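Side-chain contact in uncharacterized protein (Bacillus thuringiensis serovar kurstaki, PDB 4XE7), which is a ParM-type bacterial actin-like protein and probably polymerises into cytoskeletal filaments that help segregate plasmid DNA: residues F246-G250 with E251-K255. Numbering follows the deposited sequence.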
ATOM      1  N   PHE A 246     -17.809  -0.331   8.755  1.00 16.71           N
ATOM      2  CA  PHE A 246     -18.460   0.708   9.547  1.00 20.19           C
ATOM      3  C   PHE A 246     -17.863   0.770  10.941  1.00 23.48           C
ATOM      4  O   PHE A 246     -17.805  -0.233  11.658  1.00 28.48           O
ATOM      5  CB  PHE A 246     -19.959   0.473   9.605  1.00 18.78           C
ATOM      6  CG  PHE A 246     -20.705   1.482  10.433  1.00 23.51           C
ATOM      7  CD1 PHE A 246     -20.518   2.842  10.238  1.00 22.14           C
ATOM      8  CD2 PHE A 246     -21.627   1.064  11.379  1.00 25.18           C
ATOM      9  CE1 PHE A 246     -21.222   3.760  10.981  1.00 29.04           C
ATOM     10  CE2 PHE A 246     -22.340   1.982  12.135  1.00 28.58           C
ATOM     11  CZ  PHE A 246     -22.133   3.336  11.929  1.00 30.17           C
ATOM     12  N   PHE A 247     -17.401   1.955  11.312  1.00 26.85           N
ATOM     13  CA  PHE A 247     -16.769   2.165  12.615  1.00 25.01           C
ATOM     14  C   PHE A 247     -17.604   3.105  13.475  1.00 31.24           C
ATOM     15  O   PHE A 247     -17.942   4.219  13.058  1.00 30.99           O
ATOM     16  CB  PHE A 247     -15.360   2.739  12.445  1.00 30.91           C
ATOM     17  CG  PHE A 247     -14.425   1.859  11.664  1.00 32.85           C
ATOM     18  CD1 PHE A 247     -13.677   0.875  12.303  1.00 32.47           C
ATOM     19  CD2 PHE A 247     -14.268   2.030  10.294  1.00 25.80           C
ATOM     20  CE1 PHE A 247     -12.800   0.069  11.579  1.00 29.81           C
ATOM     21  CE2 PHE A 247     -13.399   1.227   9.566  1.00 29.07           C
ATOM     22  CZ  PHE A 247     -12.659   0.248  10.208  1.00 26.25           C
ATOM     23  N   GLU A 248     -17.929   2.649  14.679  1.00 33.34           N
ATOM     24  CA  GLU A 248     -18.754   3.394  15.614  1.00 28.68           C
ATOM     25  C   GLU A 248     -18.041   3.402  16.949  1.00 29.28           C
ATOM     26  O   GLU A 248     -17.635   2.346  17.433  1.00 33.93           O
ATOM     27  CB  GLU A 248     -20.138   2.748  15.736  1.00 33.99           C
ATOM     28  CG  GLU A 248     -21.297   3.706  15.922  1.00 47.79           C
ATOM     29  CD  GLU A 248     -22.655   3.010  15.801  1.00 53.21           C
ATOM     30  OE1 GLU A 248     -22.692   1.776  15.573  1.00 40.79           O
ATOM     31  OE2 GLU A 248     -23.686   3.704  15.926  1.00 62.11           O
ATOM     32  N   ASP A 249     -17.869   4.587  17.529  1.00 28.99           N
ATOM     33  CA  ASP A 249     -17.200   4.716  18.814  1.00 46.49           C
ATOM     34  C   ASP A 249     -15.821   4.060  18.785  1.00 47.74           C
ATOM     35  O   ASP A 249     -15.414   3.404  19.744  1.00 47.30           O
ATOM     36  CB  ASP A 249     -18.062   4.102  19.925  1.00 54.00           C
ATOM     37  CG  ASP A 249     -19.378   4.835  20.114  1.00 55.08           C
ATOM     38  OD1 ASP A 249     -19.347   6.076  20.264  1.00 57.07           O
ATOM     39  OD2 ASP A 249     -20.441   4.175  20.091  1.00 51.06           O
ATOM     40  N   GLY A 250     -15.119   4.219  17.667  1.00 47.43           N
ATOM     41  CA  GLY A 250     -13.761   3.718  17.539  1.00 42.38           C
ATOM     42  C   GLY A 250     -13.617   2.213  17.418  1.00 42.63           C
ATOM     43  O   GLY A 250     -12.529   1.672  17.606  1.00 47.64           O
ATOM     44  N   GLU A 251     -14.715   1.535  17.102  1.00 34.22           N
ATOM     45  CA  GLU A 251     -14.700   0.089  16.900  1.00 39.13           C
ATOM     46  C   GLU A 251     -15.373  -0.298  15.594  1.00 35.67           C
ATOM     47  O   GLU A 251     -16.374   0.308  15.195  1.00 30.78           O
ATOM     48  CB  GLU A 251     -15.416  -0.641  18.038  1.00 45.25           C
ATOM     49  CG  GLU A 251     -14.763  -0.577  19.406  1.00 63.15           C
ATOM     50  CD  GLU A 251     -15.583  -1.321  20.454  1.00 72.78           C
ATOM     51  OE1 GLU A 251     -15.881  -2.517  20.240  1.00 75.10           O
ATOM     52  OE2 GLU A 251     -15.945  -0.708  21.479  1.00 74.88           O
ATOM     53  N   LEU A 252     -14.848  -1.333  14.951  1.00 28.49           N
ATOM     54  CA  LEU A 252     -15.508  -1.911  13.793  1.00 31.31           C
ATOM     55  C   LEU A 252     -16.810  -2.602  14.193  1.00 34.90           C
ATOM     56  O   LEU A 252     -16.808  -3.428  15.087  1.00 33.84           O
ATOM     57  CB  LEU A 252     -14.581  -2.909  13.099  1.00 35.84           C
ATOM     58  CG  LEU A 252     -15.217  -3.682  11.942  1.00 31.03           C
ATOM     59  CD1 LEU A 252     -15.389  -2.758  10.758  1.00 26.31           C
ATOM     60  CD2 LEU A 252     -14.364  -4.893  11.588  1.00 37.22           C
ATOM     61  N   ASN A 253     -17.914  -2.256  13.534  1.00 33.46           N
ATOM     62  CA  ASN A 253     -19.187  -2.966  13.698  1.00 34.24           C
ATOM     63  C   ASN A 253     -19.241  -4.182  12.762  1.00 33.11           C
ATOM     64  O   ASN A 253     -19.467  -4.042  11.560  1.00 26.95           O
ATOM     65  CB  ASN A 253     -20.366  -2.014  13.419  1.00 35.51           C
ATOM     66  CG  ASN A 253     -21.731  -2.650  13.678  1.00 40.21           C
ATOM     67  OD1 ASN A 253     -21.943  -3.844  13.459  1.00 34.06           O
ATOM     68  ND2 ASN A 253     -22.674  -1.832  14.144  1.00 45.35           N
ATOM     69  N   LYS A 254     -19.051  -5.377  13.310  1.00 33.74           N
ATOM     70  CA  LYS A 254     -18.960  -6.584  12.485  1.00 34.76           C
ATOM     71  C   LYS A 254     -20.286  -6.956  11.827  1.00 29.42           C
ATOM     72  O   LYS A 254     -20.306  -7.485  10.711  1.00 28.75           O
ATOM     73  CB  LYS A 254     -18.458  -7.762  13.322  1.00 40.62           C
ATOM     74  CG  LYS A 254     -17.054  -7.576  13.858  1.00 52.40           C
ATOM     75  CD  LYS A 254     -16.601  -8.789  14.664  1.00 64.02           C
ATOM     76  CE  LYS A 254     -15.169  -8.614  15.133  1.00 69.70           C
ATOM     77  NZ  LYS A 254     -14.361  -7.888  14.108  1.00 69.74           N
ATOM     78  N   LYS A 255     -21.389  -6.695  12.527  1.00 27.48           N
ATOM     79  CA  LYS A 255     -22.720  -7.031  12.014  1.00 34.92           C
ATOM     80  C   LYS A 255     -23.057  -6.284  10.717  1.00 29.86           C
ATOM     81  O   LYS A 255     -23.463  -6.882   9.716  1.00 33.84           O
ATOM     82  CB  LYS A 255     -23.789  -6.725  13.069  1.00 39.12           C
ATOM     83  CG  LYS A 255     -23.789  -7.650  14.269  1.00 42.87           C
ATOM     84  CD  LYS A 255     -24.994  -7.346  15.148  1.00 43.41           C
ATOM     85  CE  LYS A 255     -25.270  -8.472  16.120  1.00 46.51           C
ATOM     86  NZ  LYS A 255     -26.431  -8.118  16.983  1.00 47.90           N
TER
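With CG opposite its own carbonyl carbon (chi1 -60°), the ring of Phe247 leans across to Leu252, whose CG, turned away from its own backbone N (chi1 174°), sends CD1 over one ring face. The two residues form the non-hydrogen-bonded pair of a beta hairpin with a two-residue loop, closed by a type I' turn from Glu248 to Glu251, that joins strands 242-248 and 251-260 at one margin of a mixed sheet in the actin-like fold. Leu252 CD1 lies 4.2 Å from the Phe247 ring centroid, a CH-pi contact displaced toward the rim, and Leu252 CB touches Phe247 CE1 at 3.8 Å. Glu248 and Glu251, whose side chains lie on the opposite face from Phe247 and Leu252, form the hydrogen-bonded pair: Glu248 N reaches Glu251 O at 2.9 Å, while Glu251 N meets Glu248 O at 3.0 Å from above the carbonyl plane. Asp249 and Gly250 fill the turn corners with positive phi. The buried Phe246 ring extends to Phe358 and Thr362 of helix 337-362, and its CD2 lies 3.9 Å from Asn253 CB. Asn253 OD1 accepts a hydrogen bond from Leu256 N. Next to the Phe247-Leu252 pair, a nearly straight bond (174°) runs from Asn253 N to Phe246 O at 2.8 Å.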